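Local coordinates for protein SusD homolog (PDB 4MRU) that probably binds glycans, perhaps mucin O-glycans, at the bacterial cell surface as a SusD-like outer-membrane lipoprotein, at residues R295-N299 / L443-K449. Sequence-based numbering, arbitrary orientation.
Sequences RIGIN and LPVVVNK. With EDO (1,2-ethanediol), chain K.
The guanidinium of R295 meets the backbone of the partner loop edge-on: NH2 donates to P444 O at 2.8 Å, nearly in the guanidinium plane and fairly straight (159°), while the bond from NE to the same oxygen is weak. CG lies anti to the backbone N (chi1 -172°), and with a bend at chi2 this brings the guanidinium edge to P444 O. A water accepts from NE at 2.8 Å, in plane at the same edge, and lies within donating distance of P444 O and I296 O. NH1 of R295 also hydrogen-bonds to Y388 O and to an ethanediol, probably from the crystallisation liquor. Further along, G297 O illustrates one carbonyl gripping two successive amides: V447 N and V446 N both donate to it at 2.9 Å, the first nearly straight (173°), the second distinctly bent. A side chain at G297 would run into V445 CB, and its backbone angles independently call for glycine. These two backbone bonds, with side-chain bonds at R295 and between N299 and K449, join two irregular loops of the SusD fold, those following strand 289-290 and helix 427-437, without regular strand pairing. At the far end K449 NZ, arriving from the opposite direction, donates to N299 OD1 at 2.9 Å, and a second water accepts from N299 ND2. V446 CG2 sits 3.5 Å above the centre of the R295 guanidinium and also touches I298 CG2. An alanine at R295 is likely to cost P444 O its charged donor and strip the cover from V446 CG2. L443 touches A262 of helix 262-270.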
loop_
_atom_site.group_PDB
_atom_site.type_symbol
_atom_site.label_atom_id
_atom_site.label_comp_id
_atom_site.label_asym_id
_atom_site.label_seq_id
_atom_site.Cartn_x
_atom_site.Cartn_y
_atom_site.Cartn_z
ATOM N N ARG A 295 -16.673 11.551 -3.978
ATOM C CA ARG A 295 -16.462 10.740 -5.175
ATOM C C ARG A 295 -15.060 10.978 -5.702
ATOM O O ARG A 295 -14.653 12.103 -5.876
ATOM C CB ARG A 295 -17.488 11.047 -6.252
ATOM C CG ARG A 295 -17.468 10.108 -7.467
ATOM C CD ARG A 295 -18.070 8.734 -7.158
ATOM N NE ARG A 295 -18.009 7.938 -8.337
ATOM C CZ ARG A 295 -18.950 7.907 -9.265
ATOM N NH1 ARG A 295 -20.106 8.606 -9.128
ATOM N NH2 ARG A 295 -18.747 7.175 -10.343
ATOM N N ILE A 296 -14.331 9.910 -5.975
ATOM C CA ILE A 296 -12.976 10.036 -6.537
ATOM C C ILE A 296 -13.009 10.063 -8.064
ATOM O O ILE A 296 -13.643 9.224 -8.671
ATOM C CB ILE A 296 -12.069 8.889 -6.055
ATOM C CG1 ILE A 296 -11.905 9.003 -4.549
ATOM C CG2 ILE A 296 -10.710 8.914 -6.764
ATOM C CD1 ILE A 296 -11.312 7.786 -3.909
ATOM N N GLY A 297 -12.309 11.032 -8.640
ATOM C CA GLY A 297 -12.273 11.223 -10.096
ATOM C C GLY A 297 -13.356 12.118 -10.689
ATOM O O GLY A 297 -14.124 11.699 -11.563
ATOM N N ILE A 298 -13.371 13.361 -10.233
ATOM C CA ILE A 298 -14.355 14.321 -10.572
ATOM C C ILE A 298 -13.691 15.686 -10.773
ATOM O O ILE A 298 -12.564 15.850 -10.376
ATOM C CB ILE A 298 -15.369 14.481 -9.435
ATOM C CG1 ILE A 298 -14.673 14.938 -8.155
ATOM C CG2 ILE A 298 -16.147 13.169 -9.216
ATOM C CD1 ILE A 298 -15.606 15.400 -7.055
ATOM N N ASN A 299 -14.430 16.630 -11.366
ATOM C CA ASN A 299 -14.086 18.047 -11.388
ATOM C C ASN A 299 -15.267 18.778 -10.768
ATOM O O ASN A 299 -16.210 19.127 -11.451
ATOM C CB ASN A 299 -13.803 18.553 -12.810
ATOM C CG ASN A 299 -12.548 17.940 -13.470
ATOM O OD1 ASN A 299 -12.444 17.939 -14.690
ATOM N ND2 ASN A 299 -11.610 17.513 -12.700
ATOM N N LEU A 443 -15.687 2.248 -7.066
ATOM C CA LEU A 443 -16.501 3.056 -7.918
ATOM C C LEU A 443 -15.672 3.613 -9.062
ATOM O O LEU A 443 -14.538 4.111 -8.846
ATOM C CB LEU A 443 -17.123 4.216 -7.120
ATOM C CG LEU A 443 -18.075 3.847 -5.980
ATOM C CD1 LEU A 443 -18.596 5.087 -5.263
ATOM C CD2 LEU A 443 -19.247 3.060 -6.508
ATOM N N PRO A 444 -16.250 3.621 -10.263
ATOM C CA PRO A 444 -15.472 4.147 -11.396
ATOM C C PRO A 444 -15.314 5.664 -11.287
ATOM O O PRO A 444 -16.148 6.331 -10.692
ATOM C CB PRO A 444 -16.317 3.764 -12.609
ATOM C CG PRO A 444 -17.717 3.750 -12.095
ATOM C CD PRO A 444 -17.585 3.171 -10.681
ATOM N N VAL A 445 -14.241 6.202 -11.859
ATOM C CA VAL A 445 -14.093 7.637 -11.942
ATOM C C VAL A 445 -15.222 8.190 -12.838
ATOM O O VAL A 445 -15.752 7.488 -13.705
ATOM C CB VAL A 445 -12.721 8.109 -12.481
ATOM C CG1 VAL A 445 -11.596 7.583 -11.609
ATOM C CG2 VAL A 445 -12.527 7.675 -13.935
ATOM N N VAL A 446 -15.555 9.460 -12.623
ATOM C CA VAL A 446 -16.477 10.157 -13.496
ATOM C C VAL A 446 -15.778 10.774 -14.709
ATOM O O VAL A 446 -16.190 10.593 -15.844
ATOM C CB VAL A 446 -17.214 11.239 -12.689
ATOM C CG1 VAL A 446 -18.155 11.987 -13.599
ATOM C CG2 VAL A 446 -17.933 10.569 -11.510
ATOM N N VAL A 447 -14.722 11.529 -14.431
ATOM C CA VAL A 447 -13.939 12.183 -15.428
ATOM C C VAL A 447 -12.672 11.371 -15.685
ATOM O O VAL A 447 -11.753 11.333 -14.856
ATOM C CB VAL A 447 -13.579 13.595 -14.964
ATOM C CG1 VAL A 447 -12.813 14.322 -16.054
ATOM C CG2 VAL A 447 -14.835 14.403 -14.629
ATOM N N ASN A 448 -12.665 10.649 -16.806
ATOM C CA ASN A 448 -11.513 9.823 -17.190
ATOM C C ASN A 448 -10.746 10.559 -18.222
ATOM O O ASN A 448 -11.088 10.512 -19.418
ATOM C CB ASN A 448 -11.929 8.426 -17.709
ATOM C CG ASN A 448 -10.737 7.609 -18.125
ATOM O OD1 ASN A 448 -9.592 8.135 -18.243
ATOM N ND2 ASN A 448 -10.983 6.331 -18.442
ATOM N N LYS A 449 -9.716 11.273 -17.773
ATOM C CA LYS A 449 -8.869 12.039 -18.674
ATOM C C LYS A 449 -7.576 11.310 -18.916
ATOM O O LYS A 449 -6.618 11.911 -19.402
ATOM C CB LYS A 449 -8.614 13.440 -18.102
ATOM C CG LYS A 449 -9.807 14.387 -18.169
ATOM C CD LYS A 449 -9.554 15.573 -17.228
ATOM C CE LYS A 449 -10.436 16.783 -17.545
ATOM N NZ LYS A 449 -10.238 17.899 -16.554
HETATM C C1 EDO K . -21.634 10.440 -13.011
HETATM O O1 EDO K . -21.684 9.112 -13.628
HETATM C C2 EDO K . -22.288 10.590 -11.616
HETATM O O2 EDO K . -22.466 9.349 -10.871
HETATM O O HOH W 1 -15.343 7.142 -7.944
HETATM O O HOH W 2 -9.151 16.584 -13.662
#